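Local coordinates for protein putative TRAP PERIPLASMIC SOLUTE BINDING PROTEIN (Haemophilus influenzae, PDB 4PBQ) that binds L-gulonate and probably delivers such sugar acids, as a periplasmic solute-binding protein, to a TRAP transporter, at residues Thr89-Gln94 with Pro233-Ile238; Asn144-Ile149 with His229-Gly234; Val175-Ala180 with Lys303-Ser308. All blocks are in the same frame, centred on the assembly; numbering follows the deposited sequence.

From the N terminus, strand 86-89 runs into the loop 89-94, and contact 1 closes the longest loop of the three by pairing the end of that strand with strand 231-239. Contact 2 closes a shorter loop nested inside the first, laying 144-149 of the long strand 136-151 against the start of strand 231-239; the two contacts share Pro233 and Gly234, belong to one mixed sheet and both touch L-gulonate. Contact 3 joins helix 172-180 to helix 292-312 and crosses both loops along the chain. It lies about 17 Å from contact 2, centre to centre, yet the two touch where Trp177 meets His229 and Ile149.

Contact 1. Residues Thr89-Gln94 with Pro233-Ile238; sequences TGLLLQ and PGLLQI. With 2UF (L-gulonate), chain D.
Thr89 and Gln237 cross at about a right angle, and their polar ends are held together at the side of a short antiparallel pairing. The pairing is a single hydrogen-bonded residue pair, Thr89 with Leu235. Leu235 N gives the closer bond, 2.8 Å to Thr89 O, whereas Thr89 N lies 3.3 Å from Leu235 O. That second oxygen also accepts from Gln237 NE2, which arrives from the opposite face of the carbonyl plane. Gln237 NE2 further donates to Thr89 OG1 at 2.9 Å, nearly in its own amide plane, so both bonds fix how the amide is turned. Thr89 OG1, set between backbone N and carbonyl carbon (chi1 71°), donates its own hydrogen bond to Gly90 O.

Here strand 86-89 ends at the binding site of a family 7 solute-binding protein. At Gly90 the chain leaves the sheet, and Leu91 N binds O2 of L-gulonate at 2.9 Å; Gly90 CA lies 3.2 Å from the same hydroxyl O2.

Beyond the bonded pair the fit is looser. Leu91 crosses Leu235, bringing CD2 within 3.7 Å of Leu235 CD1, while Leu91 CD1 only grazes Pro233 CD at 4.1 Å. On the hydrated side a water supplements the direct bond, donating to Thr89 OG1 and, at 2.7 Å, to Gln237 OE1.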
loop_
_atom_site.group_PDB
_atom_site.type_symbol
_atom_site.label_atom_id
_atom_site.label_comp_id
_atom_site.label_asym_id
_atom_site.label_seq_id
_atom_site.Cartn_x
_atom_site.Cartn_y
_atom_site.Cartn_z
ATOM N N THR A 89 -3.842 -3.137 5.552
ATOM C CA THR A 89 -4.069 -3.446 4.139
ATOM C C THR A 89 -3.728 -2.201 3.340
ATOM O O THR A 89 -3.607 -1.120 3.901
ATOM C CB THR A 89 -5.517 -3.844 3.817
ATOM O OG1 THR A 89 -6.410 -2.722 3.913
ATOM C CG2 THR A 89 -6.018 -4.940 4.753
ATOM N N GLY A 90 -3.662 -2.388 2.024
ATOM C CA GLY A 90 -3.713 -1.278 1.091
ATOM C C GLY A 90 -5.151 -0.885 0.809
ATOM O O GLY A 90 -6.040 -0.990 1.672
ATOM N N LEU A 91 -5.406 -0.434 -0.419
ATOM C CA LEU A 91 -6.642 0.293 -0.690
ATOM C C LEU A 91 -7.692 -0.560 -1.424
ATOM O O LEU A 91 -8.487 -0.037 -2.198
ATOM C CB LEU A 91 -6.318 1.533 -1.559
ATOM C CG LEU A 91 -5.177 2.435 -1.063
ATOM C CD1 LEU A 91 -5.050 3.717 -1.897
ATOM C CD2 LEU A 91 -5.373 2.807 0.388
ATOM N N LEU A 92 -7.706 -1.866 -1.187
ATOM C CA LEU A 92 -8.577 -2.758 -1.952
ATOM C C LEU A 92 -10.066 -2.495 -1.718
ATOM O O LEU A 92 -10.887 -2.843 -2.576
ATOM C CB LEU A 92 -8.252 -4.218 -1.673
ATOM C CG LEU A 92 -6.850 -4.716 -1.988
ATOM C CD1 LEU A 92 -6.797 -6.191 -1.777
ATOM C CD2 LEU A 92 -6.425 -4.324 -3.420
ATOM N N LEU A 93 -10.413 -1.861 -0.599
ATOM C CA LEU A 93 -11.792 -1.467 -0.347
ATOM C C LEU A 93 -12.287 -0.501 -1.424
ATOM O O LEU A 93 -13.496 -0.261 -1.539
ATOM C CB LEU A 93 -11.939 -0.834 1.032
ATOM C CG LEU A 93 -13.388 -0.606 1.470
ATOM C CD1 LEU A 93 -14.124 -1.907 1.548
ATOM C CD2 LEU A 93 -13.393 0.085 2.842
ATOM N N GLN A 94 -11.386 0.009 -2.260
ATOM C CA GLN A 94 -11.817 0.840 -3.385
ATOM C C GLN A 94 -12.786 0.099 -4.315
ATOM O O GLN A 94 -13.526 0.739 -5.074
ATOM C CB GLN A 94 -10.629 1.361 -4.189
ATOM C CG GLN A 94 -9.903 0.288 -5.015
ATOM C CD GLN A 94 -10.511 0.083 -6.397
ATOM O OE1 GLN A 94 -10.820 1.041 -7.106
ATOM N NE2 GLN A 94 -10.670 -1.174 -6.791
ATOM N N PRO A 233 -0.064 3.514 0.336
ATOM C CA PRO A 233 -0.124 3.580 1.803
ATOM C C PRO A 233 -0.511 2.235 2.389
ATOM O O PRO A 233 -1.163 1.437 1.717
ATOM C CB PRO A 233 -1.256 4.556 2.064
ATOM C CG PRO A 233 -1.828 4.913 0.769
ATOM C CD PRO A 233 -1.315 3.996 -0.263
ATOM N N GLY A 234 -0.110 2.008 3.633
ATOM C CA GLY A 234 -0.576 0.871 4.411
ATOM C C GLY A 234 -1.472 1.375 5.538
ATOM O O GLY A 234 -1.025 2.107 6.432
ATOM N N LEU A 235 -2.749 1.009 5.482
ATOM C CA LEU A 235 -3.753 1.519 6.407
ATOM C C LEU A 235 -3.864 0.621 7.629
ATOM O O LEU A 235 -4.172 -0.557 7.503
ATOM C CB LEU A 235 -5.119 1.597 5.711
ATOM C CG LEU A 235 -5.409 2.800 4.800
ATOM C CD1 LEU A 235 -4.305 3.147 3.911
ATOM C CD2 LEU A 235 -6.704 2.460 4.008
ATOM N N LEU A 236 -3.633 1.184 8.810
ATOM C CA LEU A 236 -3.838 0.449 10.057
ATOM C C LEU A 236 -5.266 0.652 10.477
ATOM O O LEU A 236 -5.705 1.786 10.695
ATOM C CB LEU A 236 -2.929 1.003 11.147
ATOM C CG LEU A 236 -3.102 0.410 12.535
ATOM C CD1 LEU A 236 -2.871 -1.095 12.532
ATOM C CD2 LEU A 236 -2.104 1.092 13.458
ATOM N N GLN A 237 -5.984 -0.458 10.608
ATOM C CA GLN A 237 -7.424 -0.442 10.752
ATOM C C GLN A 237 -7.878 -1.346 11.891
ATOM O O GLN A 237 -7.218 -2.324 12.188
ATOM C CB GLN A 237 -8.059 -0.981 9.467
ATOM C CG GLN A 237 -7.840 -0.110 8.252
ATOM C CD GLN A 237 -7.976 -0.899 6.959
ATOM O OE1 GLN A 237 -9.070 -1.012 6.388
ATOM N NE2 GLN A 237 -6.878 -1.505 6.534
ATOM N N ILE A 238 -9.025 -1.022 12.475
ATOM C CA ILE A 238 -9.652 -1.897 13.474
ATOM C C ILE A 238 -11.106 -2.081 13.030
ATOM O O ILE A 238 -11.750 -1.147 12.563
ATOM C CB ILE A 238 -9.492 -1.317 14.898
ATOM C CG1 ILE A 238 -10.040 -2.257 15.971
ATOM C CG2 ILE A 238 -10.167 -0.018 15.043
ATOM C CD1 ILE A 238 -9.235 -2.113 17.300
HETATM O O6A 2UF D . -0.701 -7.141 -3.706
HETATM C C6 2UF D . -0.165 -6.050 -3.946
HETATM O O6B 2UF D . 0.591 -5.812 -4.900
HETATM C C5 2UF D . -0.427 -4.913 -2.936
HETATM O O5 2UF D . 0.682 -4.040 -2.949
HETATM C C4 2UF D . -1.708 -4.133 -3.305
HETATM O O4 2UF D . -2.854 -4.990 -3.171
HETATM C C3 2UF D . -1.843 -2.890 -2.399
HETATM O O3 2UF D . -1.697 -3.211 -0.973
HETATM C C2 2UF D . -3.196 -2.189 -2.604
HETATM O O2 2UF D . -3.041 -0.920 -2.000
HETATM C C1 2UF D . -3.508 -1.953 -4.114
HETATM O O1 2UF D . -4.699 -1.155 -4.189
HETATM O O HOH W 1 -9.369 -2.113 3.948
#

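Contact 2. Residues Asn144-Ile149 with His229-Gly234; sequences NGFRVI and HIFSPG. With 2UF (L-gulonate), chain D.
Arg147, with the largest area buried here, reaches along Ile230 and Ser232 to the ligand. Its chain bends at chi3 (79°), and NH1 donates to Ser232 OG at 2.8 Å and to O5 of L-gulonate at 2.9 Å, both partners lying at the guanidinium edge. NH2 donates to the carboxylate oxygen O6B at 3.0 Å, and NE pairs with Glu206. Ser232 OG is also bonded to Glu104, itself a ligand of the gulonate, so the serine links two first-shell residues.

His229 brings its ring back against the backbone and CB of Arg147, with His229 NE2 3.8 Å from Arg147 CB; that NE2 is bound to Glu206 and ND1 to Ser227. Between the strands, Asn144 N and Gly145 N both donate to Ser232 O, a classic beta bulge in this antiparallel pairing. On the face of the sheet away from the Ser232 side chain, the edge of Phe231 meets the face of Phe146 in a T-shaped stack, centroids 5.0 Å apart and planes at 77°. A water bridges Asn144 ND2 and Pro233 O, and its contact with O3 of the ligand is 3.0 Å.

With each guanidinium nitrogen engaged, the arginine is fixed in its rotation, and its charge would be expected to suit a carboxylate-bearing solute such as a sugar acid.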
loop_
_atom_site.group_PDB
_atom_site.type_symbol
_atom_site.label_atom_id
_atom_site.label_comp_id
_atom_site.label_asym_id
_atom_site.label_seq_id
_atom_site.Cartn_x
_atom_site.Cartn_y
_atom_site.Cartn_z
ATOM N N ASN A 144 3.813 2.001 2.652
ATOM C CA ASN A 144 4.460 0.892 1.987
ATOM C C ASN A 144 5.439 1.437 0.938
ATOM O O ASN A 144 6.558 0.959 0.819
ATOM C CB ASN A 144 3.422 -0.069 1.398
ATOM C CG ASN A 144 2.773 -0.918 2.461
ATOM O OD1 ASN A 144 3.392 -1.200 3.471
ATOM N ND2 ASN A 144 1.533 -1.313 2.250
ATOM N N GLY A 145 5.014 2.468 0.196
ATOM C CA GLY A 145 5.938 3.249 -0.591
ATOM C C GLY A 145 5.568 3.398 -2.054
ATOM O O GLY A 145 4.540 2.864 -2.517
ATOM N N PHE A 146 6.403 4.142 -2.772
ATOM C CA PHE A 146 6.241 4.207 -4.220
ATOM C C PHE A 146 6.487 2.872 -4.856
ATOM O O PHE A 146 7.407 2.145 -4.493
ATOM C CB PHE A 146 7.166 5.241 -4.808
ATOM C CG PHE A 146 6.726 6.653 -4.548
ATOM C CD1 PHE A 146 5.789 7.268 -5.364
ATOM C CD2 PHE A 146 7.244 7.354 -3.480
ATOM C CE1 PHE A 146 5.384 8.565 -5.124
ATOM C CE2 PHE A 146 6.850 8.660 -3.216
ATOM C CZ PHE A 146 5.924 9.276 -4.029
ATOM N N ARG A 147 5.700 2.583 -5.887
ATOM C CA ARG A 147 5.823 1.316 -6.569
ATOM C C ARG A 147 6.796 1.387 -7.756
ATOM O O ARG A 147 6.821 2.367 -8.502
ATOM C CB ARG A 147 4.435 0.850 -7.037
ATOM C CG ARG A 147 3.450 0.709 -5.881
ATOM C CD ARG A 147 2.088 0.379 -6.323
ATOM N NE ARG A 147 1.854 -1.024 -6.663
ATOM C CZ ARG A 147 1.449 -1.951 -5.809
ATOM N NH1 ARG A 147 1.221 -1.634 -4.537
ATOM N NH2 ARG A 147 1.237 -3.175 -6.226
ATOM N N VAL A 148 7.593 0.337 -7.890
ATOM C CA VAL A 148 8.549 0.192 -8.990
ATOM C C VAL A 148 8.222 -1.097 -9.754
ATOM O O VAL A 148 7.522 -1.976 -9.245
ATOM C CB VAL A 148 10.020 0.238 -8.517
ATOM C CG1 VAL A 148 10.285 1.533 -7.800
ATOM C CG2 VAL A 148 10.367 -0.950 -7.624
ATOM N N ILE A 149 8.688 -1.187 -10.992
ATOM C CA ILE A 149 8.432 -2.369 -11.819
ATOM C C ILE A 149 9.600 -3.343 -11.786
ATOM O O ILE A 149 10.734 -2.978 -12.070
ATOM C CB ILE A 149 8.188 -1.952 -13.285
ATOM C CG1 ILE A 149 6.969 -1.026 -13.368
ATOM C CG2 ILE A 149 7.989 -3.188 -14.157
ATOM C CD1 ILE A 149 6.796 -0.358 -14.738
ATOM N N HIS A 229 5.467 5.025 -10.144
ATOM C CA HIS A 229 4.225 5.445 -10.791
ATOM C C HIS A 229 3.051 5.710 -9.849
ATOM O O HIS A 229 2.184 6.522 -10.147
ATOM C CB HIS A 229 3.836 4.423 -11.859
ATOM C CG HIS A 229 3.826 3.000 -11.377
ATOM N ND1 HIS A 229 4.973 2.245 -11.264
ATOM C CD2 HIS A 229 2.811 2.204 -10.966
ATOM C CE1 HIS A 229 4.665 1.043 -10.799
ATOM N NE2 HIS A 229 3.354 0.987 -10.627
ATOM N N ILE A 230 3.032 5.006 -8.712
ATOM C CA ILE A 230 1.901 4.988 -7.786
ATOM C C ILE A 230 2.478 4.902 -6.368
ATOM O O ILE A 230 3.502 4.218 -6.168
ATOM C CB ILE A 230 0.961 3.791 -8.067
ATOM C CG1 ILE A 230 0.110 4.061 -9.323
ATOM C CG2 ILE A 230 0.082 3.448 -6.830
ATOM C CD1 ILE A 230 -0.787 2.888 -9.763
ATOM N N PHE A 231 1.873 5.615 -5.418
ATOM C CA PHE A 231 2.290 5.536 -4.011
ATOM C C PHE A 231 1.292 4.681 -3.253
ATOM O O PHE A 231 0.102 4.947 -3.291
ATOM C CB PHE A 231 2.350 6.913 -3.333
ATOM C CG PHE A 231 2.823 6.830 -1.897
ATOM C CD1 PHE A 231 4.182 6.844 -1.588
ATOM C CD2 PHE A 231 1.918 6.638 -0.873
ATOM C CE1 PHE A 231 4.610 6.717 -0.251
ATOM C CE2 PHE A 231 2.348 6.514 0.461
ATOM C CZ PHE A 231 3.688 6.543 0.755
ATOM N N SER A 232 1.774 3.669 -2.535
ATOM C CA SER A 232 0.902 2.772 -1.782
ATOM C C SER A 232 1.002 3.000 -0.271
ATOM O O SER A 232 2.031 2.700 0.335
ATOM C CB SER A 232 1.282 1.342 -2.102
ATOM O OG SER A 232 0.754 0.911 -3.345
ATOM N N PRO A 233 -0.064 3.514 0.336
ATOM C CA PRO A 233 -0.124 3.580 1.803
ATOM C C PRO A 233 -0.511 2.235 2.389
ATOM O O PRO A 233 -1.163 1.437 1.717
ATOM C CB PRO A 233 -1.256 4.556 2.064
ATOM C CG PRO A 233 -1.828 4.913 0.769
ATOM C CD PRO A 233 -1.315 3.996 -0.263
ATOM N N GLY A 234 -0.110 2.008 3.633
ATOM C CA GLY A 234 -0.576 0.871 4.411
ATOM C C GLY A 234 -1.472 1.375 5.538
ATOM O O GLY A 234 -1.025 2.107 6.432
HETATM O O6A 2UF D . -0.701 -7.141 -3.706
HETATM C C6 2UF D . -0.165 -6.050 -3.946
HETATM O O6B 2UF D . 0.591 -5.812 -4.900
HETATM C C5 2UF D . -0.427 -4.913 -2.936
HETATM O O5 2UF D . 0.682 -4.040 -2.949
HETATM C C4 2UF D . -1.708 -4.133 -3.305
HETATM O O4 2UF D . -2.854 -4.990 -3.171
HETATM C C3 2UF D . -1.843 -2.890 -2.399
HETATM O O3 2UF D . -1.697 -3.211 -0.973
HETATM C C2 2UF D . -3.196 -2.189 -2.604
HETATM O O2 2UF D . -3.041 -0.920 -2.000
HETATM C C1 2UF D . -3.508 -1.953 -4.114
HETATM O O1 2UF D . -4.699 -1.155 -4.189
HETATM O O HOH W 2 -0.414 -0.757 0.143
#

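Contact 3. Residues Val175-Ala180 with Lys303-Ser308; sequences VDWAKA and KVLYDS
Leu305 meets helix 172-180 with its branched end. Its CB points toward the partner helix without touching it. CG lies beside the backbone N, anti to the carbonyl carbon (chi1 -56°), and this carries the two methyls forward to part over the backbone of Asp176 and Trp177. CD1 settles against Trp177, 3.9 Å from its CA and 4.1 Å from its CB, near the plane of the indole and at its edge. CD2 turns the other way, to 3.7 Å from Asp176 O and 3.8 Å from Asp176 CB, with Ala180 CB farther off at 4.4 Å.

This is packing between helices 172-180 and 292-312, whose short segments run at 132° to each other with axes 9.8 Å apart at closest approach. No hydrogen bond crosses between them; the fit is one of methyls against the helix backbone and CB atoms. Pro106 touches both Leu305 and Trp177, tying the loop before helix 112-119 into the same patch.

One turn along the first helix, Ala180 CB meets Val304 CG1 at 3.7 Å, at the more exposed margin. The indole of Trp177 leads away from helix 292-312 and stacks on His229, with the Trp177 side chain about 10 Å from L-gulonate.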
loop_
_atom_site.group_PDB
_atom_site.type_symbol
_atom_site.label_atom_id
_atom_site.label_comp_id
_atom_site.label_asym_id
_atom_site.label_seq_id
_atom_site.Cartn_x
_atom_site.Cartn_y
_atom_site.Cartn_z
ATOM N N VAL A 175 -5.077 -2.406 -13.291
ATOM C CA VAL A 175 -5.338 -2.958 -14.607
ATOM C C VAL A 175 -5.382 -1.802 -15.608
ATOM O O VAL A 175 -4.757 -1.862 -16.668
ATOM C CB VAL A 175 -6.645 -3.783 -14.668
ATOM C CG1 VAL A 175 -6.838 -4.347 -16.060
ATOM C CG2 VAL A 175 -6.635 -4.927 -13.646
ATOM N N ASP A 176 -6.166 -0.770 -15.311
ATOM C CA ASP A 176 -6.271 0.391 -16.210
ATOM C C ASP A 176 -4.943 1.137 -16.397
ATOM O O ASP A 176 -4.594 1.550 -17.514
ATOM C CB ASP A 176 -7.359 1.336 -15.711
ATOM C CG ASP A 176 -8.747 0.724 -15.774
ATOM O OD1 ASP A 176 -8.974 -0.270 -16.520
ATOM O OD2 ASP A 176 -9.624 1.273 -15.087
ATOM N N TRP A 177 -4.201 1.305 -15.305
ATOM C CA TRP A 177 -2.879 1.916 -15.368
ATOM C C TRP A 177 -1.993 1.145 -16.353
ATOM O O TRP A 177 -1.355 1.724 -17.241
ATOM C CB TRP A 177 -2.236 1.973 -13.965
ATOM C CG TRP A 177 -0.764 2.223 -14.045
ATOM C CD1 TRP A 177 -0.147 3.428 -14.197
ATOM C CD2 TRP A 177 0.279 1.238 -14.023
ATOM N NE1 TRP A 177 1.209 3.265 -14.290
ATOM C CE2 TRP A 177 1.500 1.924 -14.180
ATOM C CE3 TRP A 177 0.294 -0.160 -13.908
ATOM C CZ2 TRP A 177 2.728 1.266 -14.224
ATOM C CZ3 TRP A 177 1.525 -0.819 -13.941
ATOM C CH2 TRP A 177 2.720 -0.101 -14.086
ATOM N N ALA A 178 -1.978 -0.177 -16.225
ATOM C CA ALA A 178 -1.121 -0.988 -17.065
ATOM C C ALA A 178 -1.522 -0.850 -18.528
ATOM O O ALA A 178 -0.672 -0.694 -19.381
ATOM C CB ALA A 178 -1.143 -2.435 -16.639
ATOM N N LYS A 179 -2.813 -0.857 -18.797
ATOM C CA LYS A 179 -3.266 -0.704 -20.184
ATOM C C LYS A 179 -2.915 0.671 -20.753
ATOM O O LYS A 179 -2.646 0.820 -21.952
ATOM C CB LYS A 179 -4.769 -0.985 -20.285
ATOM C CG LYS A 179 -5.111 -2.461 -19.934
ATOM C CD LYS A 179 -6.585 -2.749 -19.965
ATOM C CE LYS A 179 -7.059 -2.828 -21.410
ATOM N NZ LYS A 179 -8.305 -3.599 -21.514
ATOM N N ALA A 180 -2.924 1.697 -19.913
ATOM C CA ALA A 180 -2.531 3.034 -20.364
ATOM C C ALA A 180 -1.043 3.098 -20.734
ATOM O O ALA A 180 -0.626 3.963 -21.518
ATOM C CB ALA A 180 -2.862 4.089 -19.289
ATOM N N LYS A 303 -2.432 10.310 -18.027
ATOM C CA LYS A 303 -3.466 11.331 -17.965
ATOM C C LYS A 303 -4.835 10.762 -18.344
ATOM O O LYS A 303 -5.859 11.209 -17.846
ATOM C CB LYS A 303 -3.094 12.503 -18.861
ATOM C CG LYS A 303 -4.170 13.543 -19.033
ATOM C CD LYS A 303 -4.231 14.494 -17.875
ATOM C CE LYS A 303 -4.574 15.886 -18.365
ATOM N NZ LYS A 303 -5.731 15.876 -19.308
ATOM N N VAL A 304 -4.857 9.765 -19.217
ATOM C CA VAL A 304 -6.127 9.165 -19.622
ATOM C C VAL A 304 -6.903 8.643 -18.393
ATOM O O VAL A 304 -8.136 8.651 -18.376
ATOM C CB VAL A 304 -5.889 8.029 -20.637
ATOM C CG1 VAL A 304 -5.268 6.819 -19.940
ATOM C CG2 VAL A 304 -7.175 7.652 -21.354
ATOM N N LEU A 305 -6.187 8.232 -17.350
ATOM C CA LEU A 305 -6.841 7.709 -16.151
ATOM C C LEU A 305 -7.609 8.825 -15.461
ATOM O O LEU A 305 -8.748 8.631 -15.039
ATOM C CB LEU A 305 -5.838 7.088 -15.188
ATOM C CG LEU A 305 -4.965 5.974 -15.774
ATOM C CD1 LEU A 305 -3.857 5.655 -14.796
ATOM C CD2 LEU A 305 -5.804 4.763 -16.064
ATOM N N TYR A 306 -6.976 9.994 -15.364
ATOM C CA TYR A 306 -7.570 11.153 -14.727
ATOM C C TYR A 306 -8.718 11.694 -15.537
ATOM O O TYR A 306 -9.743 12.099 -14.977
ATOM C CB TYR A 306 -6.519 12.240 -14.518
ATOM C CG TYR A 306 -5.604 11.972 -13.348
ATOM C CD1 TYR A 306 -4.442 11.212 -13.499
ATOM C CD2 TYR A 306 -5.897 12.482 -12.102
ATOM C CE1 TYR A 306 -3.601 10.962 -12.394
ATOM C CE2 TYR A 306 -5.095 12.232 -11.019
ATOM C CZ TYR A 306 -3.944 11.475 -11.165
ATOM O OH TYR A 306 -3.171 11.290 -10.034
ATOM N N ASP A 307 -8.573 11.690 -16.861
ATOM C CA ASP A 307 -9.681 12.124 -17.697
ATOM C C ASP A 307 -10.930 11.335 -17.340
ATOM O O ASP A 307 -12.045 11.886 -17.243
ATOM C CB ASP A 307 -9.370 11.913 -19.177
ATOM C CG ASP A 307 -8.229 12.783 -19.665
ATOM O OD1 ASP A 307 -7.908 13.803 -19.005
ATOM O OD2 ASP A 307 -7.653 12.437 -20.716
ATOM N N SER A 308 -10.747 10.035 -17.178
ATOM C CA SER A 308 -11.849 9.161 -16.856
ATOM C C SER A 308 -12.357 9.440 -15.422
ATOM O O SER A 308 -13.564 9.487 -15.199
ATOM C CB SER A 308 -11.417 7.705 -17.050
ATOM O OG SER A 308 -12.452 6.803 -16.717
#